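PDB 3ED5: putative HAD-hydrolase YfnB from Bacillus subtilis, which probably acts as a phosphatase of the HAD superfamily, perhaps a 5'-nucleotidase. Local coordinates for residues Lys5-Leu10 / His228-Glu233; Thr17-Gln22 / His102-Gly107; Thr200-Pro205 / Thr217-Lys222. All coordinates share one frame; numbering follows the deposited sequence.

Starting at the N terminus, the chain runs through 5-10 into strand 9-12, and contact 1 is sealed only when 228-233 arrives near the C terminus, so its loop encloses the other two. Contact 2 comes first inside it: 17-22 leads into helix 21-35, and after four helices the chain returns as 102-107 to meet it. Contact 3 follows in series, a short loop joining 200-205 to the edge strand at 217-222. Contacts 1 and 3 share the central sheet and touch through Y7 and Y218, and through I229 packing on I220. I105 of contact 2 packs on M203 of contact 3, tying the returning linker to the sheet.

Contact 1 (Lys5-Leu10 / His228-Glu233); sequences KRYRTL and HILNIE
L10 and L230 each set CG anti to their own carbonyl carbon (chi1 -49° and -64°), and from there the two side chains reach toward each other tip to tip. The pair brings the last turn of helix 226-230 against the start of strand 9-12, an inner strand of the parallel, Rossmann-like sheet of the HAD fold. L10 CD1 lies 3.9 Å from L230 CD1, while L10 CD2 lies 4.0 Å from L230 CD2, so both methyls of each leucine are used. L115 of helix 108-116 touches the two leucines as well.

L230 CD2 also serves a second neighbour, Y7 CD2, at 3.9 Å. The leucine comes at the ring obliquely, and the two side chains cross at about a right angle. Y7 is fixed at its far end too, because its OH is hydrogen-bonded to D199 and to Y218, and K5 CD sits over the rim of one ring face.

Beyond L230 the helix stops in a Schellman motif: N231 takes positive phi, and bonds run back into the final turn, among them a weak one from N231 N to H228 O. The R6 chain, bent at chi2, lies with its guanidinium over this corner in the conformer described, one of two modelled. L230 O then stands 4.0 Å above one guanidinium face, offset toward the rim, and the N231 amide is turned 84° from the guanidinium plane. A positive group beside the C-terminal end of a helix is probably favoured by the carbonyls gathered there.

Between this polar rim and the leucines a single water bridges the backbones, accepting from Y7 N at 3.0 Å and donating to L230 O at 2.9 Å.

Contact 2 (Thr17-Gln22 / His102-Gly107); sequences TILDFQ and HQLIDG
D20 N gives its hydrogen to Q103 O over 2.8 Å at 168°, and I105 N does the same to I18 O over 3.0 Å at 161°. The two bonds straddle L19 and L104 and make a single beta bridge between two otherwise irregular segments. D20 then turns to the helix that follows: with CG anti to the backbone N (chi1 -178°), it serves as N-cap, its OD1 accepting from A23 N.

The packing lies around these bonds. I105 lays its side chain on the opposing backbone, with CG1 3.5 Å from L19 O and CD1 3.9 Å from D20 CA. The same CG1 sits 3.5 Å from T17 O, a buried carbonyl with no polar partner in the model. An alanine at I105 would probably open a gap over the T17-D20 backbone and leave M203, which packs on CG2, without that neighbour. The side chains of the bridged pair, L19 and L104, cross obliquely, CD2 to CD2 at 3.7 Å.

T17 OG1 is hydrogen-bonded to D13, the nucleophile by similarity. This joining of the outgoing and returning linkers, just beyond the nucleophile loop, fits a HAD enzyme with a helical C1 cap, where the two crossings between core and cap run side by side at the active site.

Contact 3 (Thr200-Pro205 / Thr217-Lys222); sequences TCWMNP and TYEIRK
C201 SG fits between Y218 and I220, the two residues that project on its own face of the sheet: it lies 4.1 Å from Y218 CB and 3.7 Å from I220 CD1. I220 has CG1 in the crowded position between backbone N and carbonyl carbon (chi1 62°), 4.0 Å from C201 SG, and CD1 beyond it makes the nearer touch. L226 of helix 226-230 touches both C201 and I220. Further on, the chain of M203, a selenomethionine modelled in two conformers, is bent at chi2, and in the conformer described CE lies against R221 O.

On the other face W202 and E219 lie side by side and point the same way, the carboxylate turned 40° from the ring, with E219 CD 3.6 Å from W202 CE3. From the loop after the strand, N204 puts its CB over the centre of the indole and sends ND2 to E219 OE2 at 2.9 Å, meeting the oxygen from above the carboxylate plane. The indole has N204 on one face and the acid alongside, while W202 NE1 is bonded to D184 O and L186 and I190 of helix 186-195 touch the W202 side chain.

The strands beneath are parallel, inclined by 23°, and 218-220 is an outermost strand of the Rossmann-like HAD sheet. Their bonds alternate, from Y218 N to T200 O, W202 N to Y218 O, I220 N to W202 O and N204 N to I220 O. At the start two threonines trade backbone for hydroxyl: T200 N donates to T217 OG1 at 2.9 Å, and T217 N to T200 OG1 at 3.0 Å. At the far end P205 CB nudges R221 O, and R221 bends at chi3, its NE donating to P205 O at 3.1 Å, close to the guanidinium plane.

Contact 1 (Lys5-Leu10 / His228-Glu233)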
loop_
_atom_site.group_PDB
_atom_site.type_symbol
_atom_site.label_atom_id
_atom_site.label_comp_id
_atom_site.label_asym_id
_atom_site.label_seq_id
_atom_site.Cartn_x
_atom_site.Cartn_y
_atom_site.Cartn_z
ATOM N N LYS A 5 -11.746 -8.279 23.959
ATOM C CA LYS A 5 -10.706 -8.509 22.938
ATOM C C LYS A 5 -9.536 -7.492 23.001
ATOM O O LYS A 5 -9.755 -6.271 22.995
ATOM C CB LYS A 5 -11.390 -8.500 21.548
ATOM C CG LYS A 5 -10.536 -8.129 20.331
ATOM C CD LYS A 5 -10.193 -9.332 19.432
ATOM C CE LYS A 5 -11.274 -9.624 18.370
ATOM N NZ LYS A 5 -10.776 -10.303 17.080
ATOM N N ARG A 6 -8.305 -7.993 23.117
ATOM C CA ARG A 6 -7.089 -7.186 23.006
ATOM C C ARG A 6 -6.259 -7.700 21.822
ATOM O O ARG A 6 -5.747 -8.855 21.887
ATOM C CB ARG A 6 -6.275 -7.307 24.300
ATOM C CG ARG A 6 -6.526 -6.210 25.340
ATOM C CD ARG A 6 -5.611 -5.033 25.033
ATOM N NE ARG A 6 -5.637 -3.963 26.029
ATOM C CZ ARG A 6 -6.691 -3.197 26.279
ATOM N NH1 ARG A 6 -7.838 -3.413 25.648
ATOM N NH2 ARG A 6 -6.611 -2.244 27.197
ATOM N N TYR A 7 -6.086 -6.888 20.776
ATOM C CA TYR A 7 -5.223 -7.317 19.684
ATOM C C TYR A 7 -3.800 -7.344 20.168
ATOM O O TYR A 7 -3.419 -6.556 21.042
ATOM C CB TYR A 7 -5.297 -6.363 18.476
ATOM C CG TYR A 7 -6.658 -6.331 17.860
ATOM C CD1 TYR A 7 -7.080 -7.350 16.997
ATOM C CD2 TYR A 7 -7.550 -5.285 18.173
ATOM C CE1 TYR A 7 -8.377 -7.337 16.455
ATOM C CE2 TYR A 7 -8.845 -5.245 17.625
ATOM C CZ TYR A 7 -9.238 -6.258 16.765
ATOM O OH TYR A 7 -10.491 -6.202 16.205
ATOM N N ARG A 8 -3.008 -8.230 19.582
ATOM C CA ARG A 8 -1.585 -8.293 19.905
ATOM C C ARG A 8 -0.703 -7.947 18.715
ATOM O O ARG A 8 0.415 -7.466 18.903
ATOM C CB ARG A 8 -1.229 -9.686 20.403
ATOM C CG ARG A 8 -1.829 -9.961 21.780
ATOM C CD ARG A 8 -1.154 -11.140 22.459
ATOM N NE ARG A 8 -1.471 -12.410 21.802
ATOM C CZ ARG A 8 -2.515 -13.171 22.117
ATOM N NH1 ARG A 8 -3.364 -12.781 23.068
ATOM N NH2 ARG A 8 -2.707 -14.320 21.483
ATOM N N THR A 9 -1.223 -8.188 17.511
ATOM C CA THR A 9 -0.435 -8.165 16.292
ATOM C C THR A 9 -1.150 -7.247 15.314
ATOM O O THR A 9 -2.324 -7.495 15.004
ATOM C CB THR A 9 -0.381 -9.574 15.702
ATOM O OG1 THR A 9 0.116 -10.480 16.705
ATOM C CG2 THR A 9 0.533 -9.627 14.452
ATOM N N LEU A 10 -0.444 -6.224 14.813
ATOM C CA LEU A 10 -1.031 -5.283 13.831
ATOM C C LEU A 10 -0.277 -5.414 12.512
ATOM O O LEU A 10 0.964 -5.338 12.499
ATOM C CB LEU A 10 -0.980 -3.815 14.324
ATOM C CG LEU A 10 -1.522 -3.655 15.763
ATOM C CD1 LEU A 10 -1.348 -2.206 16.237
ATOM C CD2 LEU A 10 -2.991 -4.100 15.870
ATOM N N HIS A 228 -8.569 4.592 20.119
ATOM C CA HIS A 228 -9.816 4.107 20.686
ATOM C C HIS A 228 -10.167 2.692 20.253
ATOM O O HIS A 228 -10.634 1.919 21.068
ATOM C CB HIS A 228 -10.975 5.082 20.393
ATOM C CG HIS A 228 -10.934 6.307 21.248
ATOM N ND1 HIS A 228 -11.627 7.457 20.934
ATOM C CD2 HIS A 228 -10.249 6.575 22.387
ATOM C CE1 HIS A 228 -11.417 8.361 21.875
ATOM N NE2 HIS A 228 -10.582 7.855 22.764
ATOM N N ILE A 229 -9.953 2.363 18.983
ATOM C CA ILE A 229 -10.270 1.011 18.478
ATOM C C ILE A 229 -9.411 -0.035 19.185
ATOM O O ILE A 229 -9.893 -1.149 19.508
ATOM C CB ILE A 229 -10.098 0.973 16.938
ATOM C CG1 ILE A 229 -11.318 1.691 16.301
ATOM C CG2 ILE A 229 -9.964 -0.445 16.375
ATOM C CD1 ILE A 229 -11.056 2.086 14.852
ATOM N N LEU A 230 -8.167 0.340 19.460
ATOM C CA LEU A 230 -7.208 -0.583 20.097
ATOM C C LEU A 230 -7.308 -0.521 21.621
ATOM O O LEU A 230 -6.648 -1.320 22.324
ATOM C CB LEU A 230 -5.788 -0.242 19.637
ATOM C CG LEU A 230 -5.555 -0.440 18.134
ATOM C CD1 LEU A 230 -4.132 0.013 17.792
ATOM C CD2 LEU A 230 -5.777 -1.896 17.698
ATOM N N ASN A 231 -8.114 0.432 22.120
ATOM C CA ASN A 231 -8.294 0.682 23.547
ATOM C C ASN A 231 -6.966 0.888 24.273
ATOM O O ASN A 231 -6.667 0.211 25.261
ATOM C CB ASN A 231 -9.115 -0.429 24.226
ATOM C CG ASN A 231 -9.516 -0.067 25.649
ATOM O OD1 ASN A 231 -9.635 1.117 25.987
ATOM N ND2 ASN A 231 -9.707 -1.081 26.488
ATOM N N ILE A 232 -6.166 1.803 23.751
ATOM C CA ILE A 232 -4.949 2.240 24.437
ATOM C C ILE A 232 -4.937 3.766 24.485
ATOM O O ILE A 232 -5.445 4.422 23.571
ATOM C CB ILE A 232 -3.639 1.717 23.765
ATOM C CG1 ILE A 232 -3.501 2.198 22.324
ATOM C CG2 ILE A 232 -3.525 0.187 23.835
ATOM C CD1 ILE A 232 -2.075 2.523 21.986
ATOM N N GLU A 233 -4.361 4.329 25.547
ATOM C CA GLU A 233 -4.260 5.790 25.686
ATOM C C GLU A 233 -3.185 6.395 24.785
ATOM O O GLU A 233 -2.061 5.887 24.715
ATOM C CB GLU A 233 -3.983 6.169 27.134
ATOM C CG GLU A 233 -4.789 5.347 28.110
ATOM C CD GLU A 233 -5.004 6.056 29.418
ATOM O OE1 GLU A 233 -4.009 6.301 30.145
ATOM O OE2 GLU A 233 -6.181 6.362 29.718
HETATM O O HOH W 1 -6.695 -4.032 21.285
#

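Contact 2 (Thr17-Gln22 / His102-Gly107)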
loop_
_atom_site.group_PDB
_atom_site.type_symbol
_atom_site.label_atom_id
_atom_site.label_comp_id
_atom_site.label_asym_id
_atom_site.label_seq_id
_atom_site.Cartn_x
_atom_site.Cartn_y
_atom_site.Cartn_z
ATOM N N THR A 17 -1.571 4.372 3.638
ATOM C CA THR A 17 -1.997 3.909 4.967
ATOM C C THR A 17 -1.108 4.608 5.990
ATOM O O THR A 17 -1.619 5.355 6.820
ATOM C CB THR A 17 -1.919 2.370 5.072
ATOM O OG1 THR A 17 -2.793 1.793 4.088
ATOM C CG2 THR A 17 -2.384 1.883 6.479
ATOM N N ILE A 18 0.221 4.432 5.880
ATOM C CA ILE A 18 1.170 5.162 6.735
ATOM C C ILE A 18 2.095 6.117 5.963
ATOM O O ILE A 18 2.562 7.081 6.529
ATOM C CB ILE A 18 2.010 4.213 7.676
ATOM C CG1 ILE A 18 2.766 3.149 6.853
ATOM C CG2 ILE A 18 1.085 3.607 8.736
ATOM C CD1 ILE A 18 3.597 2.083 7.693
ATOM N N LEU A 19 2.347 5.836 4.686
ATOM C CA LEU A 19 3.100 6.765 3.828
ATOM C C LEU A 19 2.129 7.398 2.858
ATOM O O LEU A 19 1.189 6.737 2.422
ATOM C CB LEU A 19 4.202 6.015 3.054
ATOM C CG LEU A 19 5.376 5.526 3.908
ATOM C CD1 LEU A 19 6.450 4.874 2.987
ATOM C CD2 LEU A 19 5.980 6.682 4.692
ATOM N N ASP A 20 2.384 8.654 2.491
ATOM C CA ASP A 20 1.487 9.375 1.600
ATOM C C ASP A 20 1.948 9.055 0.165
ATOM O O ASP A 20 2.757 9.788 -0.426
ATOM C CB ASP A 20 1.531 10.871 1.943
ATOM C CG ASP A 20 0.579 11.729 1.075
ATOM O OD1 ASP A 20 -0.029 11.247 0.113
ATOM O OD2 ASP A 20 0.454 12.910 1.385
ATOM N N PHE A 21 1.449 7.927 -0.359
ATOM C CA PHE A 21 1.832 7.477 -1.688
ATOM C C PHE A 21 1.310 8.423 -2.742
ATOM O O PHE A 21 1.995 8.676 -3.737
ATOM C CB PHE A 21 1.310 6.074 -1.986
ATOM C CG PHE A 21 1.736 5.564 -3.334
ATOM C CD1 PHE A 21 3.010 5.003 -3.506
ATOM C CD2 PHE A 21 0.893 5.711 -4.453
ATOM C CE1 PHE A 21 3.423 4.529 -4.765
ATOM C CE2 PHE A 21 1.311 5.248 -5.718
ATOM C CZ PHE A 21 2.575 4.649 -5.862
ATOM N N GLN A 22 0.127 8.986 -2.512
ATOM C CA GLN A 22 -0.383 10.005 -3.482
ATOM C C GLN A 22 0.616 11.135 -3.726
ATOM O O GLN A 22 0.822 11.554 -4.878
ATOM C CB GLN A 22 -1.722 10.584 -3.007
ATOM C CG GLN A 22 -2.811 9.504 -2.899
ATOM C CD GLN A 22 -2.994 8.771 -4.202
ATOM O OE1 GLN A 22 -2.685 7.574 -4.335
ATOM N NE2 GLN A 22 -3.468 9.487 -5.190
ATOM N N HIS A 102 9.011 9.961 0.412
ATOM C CA HIS A 102 8.708 9.202 1.657
ATOM C C HIS A 102 7.881 10.063 2.597
ATOM O O HIS A 102 8.033 9.996 3.813
ATOM C CB HIS A 102 9.994 8.711 2.356
ATOM C CG HIS A 102 11.084 9.731 2.390
ATOM N ND1 HIS A 102 11.234 10.646 3.411
ATOM C CD2 HIS A 102 12.054 10.011 1.486
ATOM C CE1 HIS A 102 12.241 11.453 3.127
ATOM N NE2 HIS A 102 12.764 11.075 1.973
ATOM N N GLN A 103 7.030 10.917 2.011
ATOM C CA GLN A 103 6.058 11.713 2.757
ATOM C C GLN A 103 5.202 10.800 3.643
ATOM O O GLN A 103 4.857 9.688 3.235
ATOM C CB GLN A 103 5.150 12.472 1.762
ATOM C CG GLN A 103 5.942 13.340 0.763
ATOM C CD GLN A 103 6.266 12.634 -0.563
ATOM O OE1 GLN A 103 6.336 11.411 -0.636
ATOM N NE2 GLN A 103 6.436 13.426 -1.625
ATOM N N LEU A 104 4.873 11.285 4.847
ATOM C CA LEU A 104 4.073 10.504 5.808
ATOM C C LEU A 104 2.607 10.902 5.753
ATOM O O LEU A 104 2.271 12.063 5.477
ATOM C CB LEU A 104 4.581 10.755 7.242
ATOM C CG LEU A 104 5.935 10.127 7.594
ATOM C CD1 LEU A 104 6.584 10.813 8.799
ATOM C CD2 LEU A 104 5.789 8.639 7.836
ATOM N N ILE A 105 1.735 9.931 6.009
ATOM C CA ILE A 105 0.344 10.233 6.360
ATOM C C ILE A 105 0.324 11.001 7.676
ATOM O O ILE A 105 1.144 10.723 8.569
ATOM C CB ILE A 105 -0.477 8.935 6.467
ATOM C CG1 ILE A 105 -0.549 8.234 5.087
ATOM C CG2 ILE A 105 -1.876 9.214 7.040
ATOM C CD1 ILE A 105 -1.467 8.976 4.051
ATOM N N ASP A 106 -0.619 11.940 7.809
ATOM C CA ASP A 106 -0.790 12.736 9.024
ATOM C C ASP A 106 -0.838 11.864 10.280
ATOM O O ASP A 106 -1.632 10.919 10.350
ATOM C CB ASP A 106 -2.073 13.574 8.936
ATOM C CG ASP A 106 -1.928 14.768 8.013
ATOM O OD1 ASP A 106 -0.777 15.144 7.668
ATOM O OD2 ASP A 106 -2.980 15.341 7.620
ATOM N N GLY A 107 0.064 12.165 11.219
ATOM C CA GLY A 107 0.123 11.432 12.491
ATOM C C GLY A 107 0.767 10.055 12.454
ATOM O O GLY A 107 0.846 9.411 13.517
HETATM O O HOH W 2 2.212 13.877 3.698
#

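Contact 3 (Thr200-Pro205 / Thr217-Lys222)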
loop_
_atom_site.group_PDB
_atom_site.type_symbol
_atom_site.label_atom_id
_atom_site.label_comp_id
_atom_site.label_asym_id
_atom_site.label_seq_id
_atom_site.Cartn_x
_atom_site.Cartn_y
_atom_site.Cartn_z
ATOM N N THR A 200 -10.474 -6.334 10.172
ATOM C CA THR A 200 -9.908 -5.340 9.250
ATOM C C THR A 200 -10.274 -3.895 9.635
ATOM O O THR A 200 -11.390 -3.622 10.113
ATOM C CB THR A 200 -10.458 -5.563 7.817
ATOM O OG1 THR A 200 -11.882 -5.647 7.881
ATOM C CG2 THR A 200 -9.923 -6.892 7.206
ATOM N N CYS A 201 -9.346 -2.975 9.360
ATOM C CA CYS A 201 -9.570 -1.534 9.580
ATOM C C CYS A 201 -9.268 -0.772 8.282
ATOM O O CYS A 201 -8.138 -0.737 7.841
ATOM C CB CYS A 201 -8.686 -1.043 10.727
ATOM S SG CYS A 201 -8.952 0.725 11.070
ATOM N N TRP A 202 -10.312 -0.202 7.694
ATOM C CA TRP A 202 -10.229 0.519 6.438
ATOM C C TRP A 202 -9.892 1.989 6.692
ATOM O O TRP A 202 -10.692 2.716 7.288
ATOM C CB TRP A 202 -11.577 0.400 5.703
ATOM C CG TRP A 202 -11.545 0.979 4.305
ATOM C CD1 TRP A 202 -10.452 1.079 3.487
ATOM C CD2 TRP A 202 -12.667 1.480 3.560
ATOM N NE1 TRP A 202 -10.827 1.638 2.270
ATOM C CE2 TRP A 202 -12.180 1.874 2.286
ATOM C CE3 TRP A 202 -14.036 1.631 3.843
ATOM C CZ2 TRP A 202 -13.010 2.433 1.311
ATOM C CZ3 TRP A 202 -14.874 2.162 2.863
ATOM C CH2 TRP A 202 -14.348 2.573 1.607
HETATM N N MSE A 203 -8.709 2.393 6.218
HETATM C CA MSE A 203 -8.287 3.785 6.224
HETATM C C MSE A 203 -8.969 4.470 5.032
HETATM O O MSE A 203 -8.670 4.162 3.872
HETATM C CB MSE A 203 -6.753 3.819 6.117
HETATM C CG MSE A 203 -6.157 5.195 5.993
HETATM SE SE MSE A 203 -6.524 6.322 7.541
HETATM C CE MSE A 203 -5.408 7.870 7.014
ATOM N N ASN A 204 -9.919 5.353 5.311
ATOM C CA ASN A 204 -10.716 5.989 4.249
ATOM C C ASN A 204 -10.929 7.482 4.553
ATOM O O ASN A 204 -12.064 7.937 4.769
ATOM C CB ASN A 204 -12.050 5.265 4.096
ATOM C CG ASN A 204 -12.849 5.733 2.875
ATOM O OD1 ASN A 204 -12.289 6.288 1.923
ATOM N ND2 ASN A 204 -14.157 5.561 2.927
ATOM N N PRO A 205 -9.830 8.244 4.608
ATOM C CA PRO A 205 -9.888 9.669 4.973
ATOM C C PRO A 205 -10.813 10.488 4.085
ATOM O O PRO A 205 -11.439 11.428 4.565
ATOM C CB PRO A 205 -8.444 10.155 4.797
ATOM C CG PRO A 205 -7.744 9.080 4.028
ATOM C CD PRO A 205 -8.452 7.783 4.342
ATOM N N THR A 217 -14.159 -4.455 9.444
ATOM C CA THR A 217 -14.592 -4.464 10.847
ATOM C C THR A 217 -14.716 -3.038 11.342
ATOM O O THR A 217 -15.676 -2.722 12.069
ATOM C CB THR A 217 -13.593 -5.234 11.767
ATOM O OG1 THR A 217 -13.252 -6.470 11.121
ATOM C CG2 THR A 217 -14.196 -5.511 13.175
ATOM N N TYR A 218 -13.746 -2.193 10.953
ATOM C CA TYR A 218 -13.734 -0.768 11.313
ATOM C C TYR A 218 -13.424 0.077 10.092
ATOM O O TYR A 218 -12.778 -0.390 9.177
ATOM C CB TYR A 218 -12.621 -0.456 12.323
ATOM C CG TYR A 218 -12.524 -1.454 13.441
ATOM C CD1 TYR A 218 -13.351 -1.348 14.561
ATOM C CD2 TYR A 218 -11.583 -2.498 13.379
ATOM C CE1 TYR A 218 -13.275 -2.266 15.606
ATOM C CE2 TYR A 218 -11.486 -3.420 14.431
ATOM C CZ TYR A 218 -12.346 -3.290 15.539
ATOM O OH TYR A 218 -12.288 -4.184 16.593
ATOM N N GLU A 219 -13.858 1.331 10.139
ATOM C CA GLU A 219 -13.534 2.309 9.103
ATOM C C GLU A 219 -13.176 3.630 9.810
ATOM O O GLU A 219 -13.961 4.108 10.649
ATOM C CB GLU A 219 -14.752 2.516 8.204
ATOM C CG GLU A 219 -14.445 3.574 7.111
ATOM C CD GLU A 219 -15.636 3.851 6.218
ATOM O OE1 GLU A 219 -16.681 3.148 6.321
ATOM O OE2 GLU A 219 -15.519 4.798 5.408
ATOM N N ILE A 220 -12.020 4.216 9.466
ATOM C CA ILE A 220 -11.567 5.470 10.094
ATOM C C ILE A 220 -11.137 6.478 9.032
ATOM O O ILE A 220 -10.873 6.082 7.900
ATOM C CB ILE A 220 -10.402 5.237 11.040
ATOM C CG1 ILE A 220 -9.181 4.678 10.306
ATOM C CG2 ILE A 220 -10.814 4.214 12.098
ATOM C CD1 ILE A 220 -7.964 4.319 11.306
ATOM N N ARG A 221 -11.036 7.739 9.428
ATOM C CA ARG A 221 -10.476 8.767 8.534
ATOM C C ARG A 221 -9.043 9.127 8.915
ATOM O O ARG A 221 -8.236 9.427 8.042
ATOM C CB ARG A 221 -11.359 10.006 8.517
ATOM C CG ARG A 221 -12.725 9.723 7.896
ATOM C CD ARG A 221 -13.602 10.948 8.014
ATOM N NE ARG A 221 -13.185 11.980 7.087
ATOM C CZ ARG A 221 -13.657 13.225 7.094
ATOM N NH1 ARG A 221 -14.562 13.604 8.001
ATOM N NH2 ARG A 221 -13.214 14.093 6.201
ATOM N N LYS A 222 -8.712 9.090 10.200
ATOM C CA LYS A 222 -7.376 9.488 10.617
ATOM C C LYS A 222 -6.770 8.374 11.424
ATOM O O LYS A 222 -7.478 7.686 12.166
ATOM C CB LYS A 222 -7.412 10.745 11.474
ATOM C CG LYS A 222 -7.928 11.987 10.742
ATOM C CD LYS A 222 -7.730 13.267 11.545
ATOM C CE LYS A 222 -8.513 13.276 12.852
ATOM N NZ LYS A 222 -8.660 14.684 13.384
HETATM O O HOH W 3 -14.452 7.218 6.249
#